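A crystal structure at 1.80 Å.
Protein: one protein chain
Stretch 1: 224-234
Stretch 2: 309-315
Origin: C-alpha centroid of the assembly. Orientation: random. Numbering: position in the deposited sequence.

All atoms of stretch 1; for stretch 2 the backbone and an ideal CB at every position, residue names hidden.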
# COMPACT_ATOMS: atom_id res chain seq x y z
N ARG A 224 -6.61 -22.42 -1.41
CA ARG A 224 -6.86 -21.04 -1.81
C ARG A 224 -6.92 -20.81 -3.32
O ARG A 224 -7.73 -20.02 -3.79
CB ARG A 224 -5.80 -20.12 -1.20
CG ARG A 224 -6.21 -18.66 -1.19
CD ARG A 224 -5.22 -17.84 -0.39
NE ARG A 224 -5.65 -16.45 -0.22
CZ ARG A 224 -4.96 -15.54 0.44
NH1 ARG A 224 -3.80 -15.85 0.99
NH2 ARG A 224 -5.43 -14.30 0.54
N ARG A 225 -6.08 -21.51 -4.08
CA ARG A 225 -6.15 -21.25 -5.52
C ARG A 225 -7.31 -21.99 -6.18
O ARG A 225 -7.59 -21.84 -7.36
CB ARG A 225 -4.83 -21.68 -6.15
CG ARG A 225 -4.67 -23.20 -6.19
CD ARG A 225 -3.20 -23.63 -6.12
NE ARG A 225 -3.03 -24.95 -6.75
CZ ARG A 225 -2.86 -26.00 -5.94
NH1 ARG A 225 -2.86 -25.84 -4.63
NH2 ARG A 225 -2.69 -27.22 -6.46
N LEU A 226 -8.07 -22.75 -5.38
CA LEU A 226 -9.27 -23.41 -5.88
C LEU A 226 -10.36 -22.36 -6.10
O LEU A 226 -11.34 -22.60 -6.81
CB LEU A 226 -9.75 -24.47 -4.89
CG LEU A 226 -8.77 -25.59 -4.54
CD1 LEU A 226 -9.39 -26.47 -3.46
CD2 LEU A 226 -8.44 -26.42 -5.78
N LEU A 227 -10.20 -21.20 -5.47
CA LEU A 227 -11.16 -20.12 -5.61
C LEU A 227 -11.17 -19.61 -7.05
O LEU A 227 -12.08 -18.88 -7.46
CB LEU A 227 -10.80 -18.97 -4.65
CG LEU A 227 -10.85 -19.30 -3.15
CD1 LEU A 227 -10.20 -18.18 -2.36
CD2 LEU A 227 -12.30 -19.50 -2.72
N ASN A 228 -10.16 -20.00 -7.82
CA ASN A 228 -10.08 -19.59 -9.21
C ASN A 228 -10.84 -20.53 -10.13
O ASN A 228 -10.67 -20.49 -11.35
CB ASN A 228 -8.62 -19.49 -9.65
CG ASN A 228 -7.88 -18.37 -8.94
OD1 ASN A 228 -8.33 -17.22 -8.94
ND2 ASN A 228 -6.74 -18.69 -8.34
N LEU A 229 -11.67 -21.38 -9.55
CA LEU A 229 -12.47 -22.33 -10.32
C LEU A 229 -13.36 -21.56 -11.30
O LEU A 229 -14.10 -20.67 -10.91
CB LEU A 229 -13.35 -23.16 -9.38
CG LEU A 229 -14.35 -24.15 -10.00
CD1 LEU A 229 -13.61 -25.24 -10.78
CD2 LEU A 229 -15.20 -24.75 -8.89
N GLY A 230 -13.26 -21.92 -12.58
CA GLY A 230 -14.06 -21.26 -13.61
C GLY A 230 -13.57 -19.89 -14.04
O GLY A 230 -14.17 -19.26 -14.91
N HIS A 231 -12.48 -19.42 -13.44
CA HIS A 231 -11.94 -18.10 -13.76
C HIS A 231 -10.98 -18.02 -14.94
O HIS A 231 -10.77 -16.94 -15.49
CB HIS A 231 -11.27 -17.50 -12.52
CG HIS A 231 -12.24 -16.98 -11.50
ND1 HIS A 231 -13.17 -17.79 -10.87
CD2 HIS A 231 -12.43 -15.74 -10.99
CE1 HIS A 231 -13.87 -17.07 -10.02
NE2 HIS A 231 -13.44 -15.82 -10.07
N THR A 232 -10.38 -19.15 -15.33
CA THR A 232 -9.45 -19.14 -16.46
C THR A 232 -10.21 -18.82 -17.75
O THR A 232 -9.82 -17.93 -18.51
CB THR A 232 -8.72 -20.49 -16.61
OG1 THR A 232 -8.02 -20.80 -15.40
CG2 THR A 232 -7.72 -20.43 -17.76
N LEU A 233 -11.30 -19.54 -17.99
CA LEU A 233 -12.10 -19.28 -19.18
C LEU A 233 -12.91 -18.01 -18.95
O LEU A 233 -13.10 -17.21 -19.86
CB LEU A 233 -13.04 -20.46 -19.48
CG LEU A 233 -13.95 -20.22 -20.69
CD1 LEU A 233 -13.09 -19.96 -21.93
CD2 LEU A 233 -14.86 -21.41 -20.91
N GLY A 234 -13.38 -17.84 -17.72
CA GLY A 234 -14.17 -16.66 -17.39
C GLY A 234 -13.44 -15.38 -17.74
O GLY A 234 -13.99 -14.48 -18.37
N UNK A 309 -0.07 -23.05 -18.31
CA UNK A 309 -1.29 -22.70 -17.58
C UNK A 309 -1.80 -23.86 -16.74
O UNK A 309 -1.70 -25.03 -17.09
CB UNK A 309 -2.38 -22.25 -18.56
N UNK A 310 -2.33 -23.51 -15.55
CA UNK A 310 -2.95 -24.52 -14.70
C UNK A 310 -4.45 -24.27 -14.55
O UNK A 310 -4.90 -23.15 -14.35
CB UNK A 310 -2.28 -24.54 -13.33
N UNK A 311 -5.26 -25.32 -14.64
CA UNK A 311 -6.71 -25.17 -14.51
C UNK A 311 -7.21 -25.82 -13.23
O UNK A 311 -6.68 -26.84 -12.80
CB UNK A 311 -7.42 -25.78 -15.72
N UNK A 312 -8.24 -25.23 -12.63
CA UNK A 312 -8.84 -25.80 -11.44
C UNK A 312 -9.93 -26.72 -11.98
O UNK A 312 -10.92 -26.26 -12.55
CB UNK A 312 -9.38 -24.74 -10.48
N UNK A 313 -9.73 -28.02 -11.81
CA UNK A 313 -10.67 -29.02 -12.31
C UNK A 313 -11.45 -29.68 -11.17
O UNK A 313 -10.85 -30.27 -10.27
CB UNK A 313 -9.92 -30.08 -13.12
N UNK A 314 -12.78 -29.59 -11.21
CA UNK A 314 -13.61 -30.20 -10.17
C UNK A 314 -13.95 -31.65 -10.54
O UNK A 314 -14.70 -31.89 -11.48
CB UNK A 314 -14.89 -29.39 -9.96
N UNK A 315 -13.37 -32.60 -9.82
CA UNK A 315 -13.62 -34.02 -10.10
C UNK A 315 -14.86 -34.48 -9.35
O UNK A 315 -15.53 -35.44 -9.75
CB UNK A 315 -12.41 -34.88 -9.71

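Position 309 has an extended backbone, and its CA-to-CB bond points toward stretch 1, yet no atom of that stretch lies within 5.5 Å of the ideal CB. Most side chains would suit such a place. The deposited residue is Leu-309, whose side chain comes nearest to stretch 1 at CB, 5.7 Å from Thr-232 CG2.

Position 310 also directs its CB toward stretch 1 across open space, with nothing within 5.5 Å, so size and polarity are loosely constrained. It is His-310, whose CD2, at its nearest approach, is 6.4 Å from Arg-225 NE; its carbonyl O lies 4.0 Å from Thr-232 OG1, without a hydrogen bond.

At 311 the strand begins and CA-to-CB points sideways, the ideal CB lying 5.0 Å from Thr-232 OG1. A small residue would not reach Thr-232 CG2, whereas a long or aromatic one could. Trp-311 does so. With chi1 at -56° (m), its indole reaches Thr-232, whose CG2 sits over one face, 3.6 Å from the centroid of the Trp-311 six-membered ring and 19° off the normal, a CH-pi contact.

Position 312 is the most constrained. Its CB points toward stretch 1 and the ideal CB lies 3.9 Å from Leu-229 CA, in the loop before the 231-234 helix. The surroundings mix aliphatic carbon with the carbonyl of Arg-225, and the close backbone favours a compact apolar side chain such as valine, alanine or perhaps isoleucine. The residue is Val-312, chi1 177° (t). Its CG1 packs 3.7 Å from Leu-229 CD1 and 4.1 Å from Leu-226 CD2, while CG2 lies 3.4 Å from Arg-225 O. No direct hydrogen bond joins the stretches; two waters make the polar links instead. One accepts from Val-312 N (3.1 Å from the water O), donates to Asn-228 O and also bonds Thr-232 OG1; the other accepts from Gly-230 N and donates to Val-312 O (2.7 Å from the water O).

At 313 the alternation of the strand turns CB away from stretch 1, which therefore offers no guide to its identity. It is Val-313.

Position 314 faces stretch 1 again, with Leu-229 CD1 4.4 Å from the ideal CB; a modest apolar group would fit. Pro-314 places its CD 3.7 Å from Leu-229 CD1, extending the apolar patch begun at Val-312.

Position 315, where the chain turns a corner, is out of reach and unconstrained by stretch 1; it is Leu-315.

Stretch 2 (309-315) LHWVVPL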
# COMPACT_ATOMS: atom_id res chain seq x y z
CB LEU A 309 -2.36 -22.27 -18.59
CG LEU A 309 -2.40 -23.16 -19.84
CD1 LEU A 309 -2.88 -24.58 -19.52
CD2 LEU A 309 -3.34 -22.62 -20.92
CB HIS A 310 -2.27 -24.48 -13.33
CG HIS A 310 -0.98 -25.27 -13.37
ND1 HIS A 310 0.03 -25.00 -14.23
CD2 HIS A 310 -0.57 -26.28 -12.50
CE1 HIS A 310 1.03 -25.83 -13.89
NE2 HIS A 310 0.70 -26.61 -12.86
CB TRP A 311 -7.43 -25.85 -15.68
CG TRP A 311 -7.02 -25.39 -17.04
CD1 TRP A 311 -5.87 -25.71 -17.71
CD2 TRP A 311 -7.77 -24.55 -17.92
NE1 TRP A 311 -5.87 -25.13 -18.96
CE2 TRP A 311 -7.02 -24.41 -19.11
CE3 TRP A 311 -9.01 -23.90 -17.82
CZ2 TRP A 311 -7.47 -23.65 -20.19
CZ3 TRP A 311 -9.46 -23.14 -18.89
CH2 TRP A 311 -8.69 -23.02 -20.06
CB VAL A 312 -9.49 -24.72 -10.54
CG1 VAL A 312 -10.16 -25.38 -9.35
CG2 VAL A 312 -8.44 -23.73 -10.06
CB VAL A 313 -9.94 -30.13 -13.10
CG1 VAL A 313 -10.94 -31.13 -13.66
CG2 VAL A 313 -9.12 -29.52 -14.23
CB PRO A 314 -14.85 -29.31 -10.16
CG PRO A 314 -15.02 -29.02 -11.62
CD PRO A 314 -13.60 -28.73 -12.09
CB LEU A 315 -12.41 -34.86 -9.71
CG LEU A 315 -11.11 -34.50 -10.44
CD1 LEU A 315 -9.97 -35.38 -9.93
CD2 LEU A 315 -11.28 -34.69 -11.94
O HOH W 1 -9.39 -22.47 -13.61
O HOH W 2 -11.55 -23.90 -13.74
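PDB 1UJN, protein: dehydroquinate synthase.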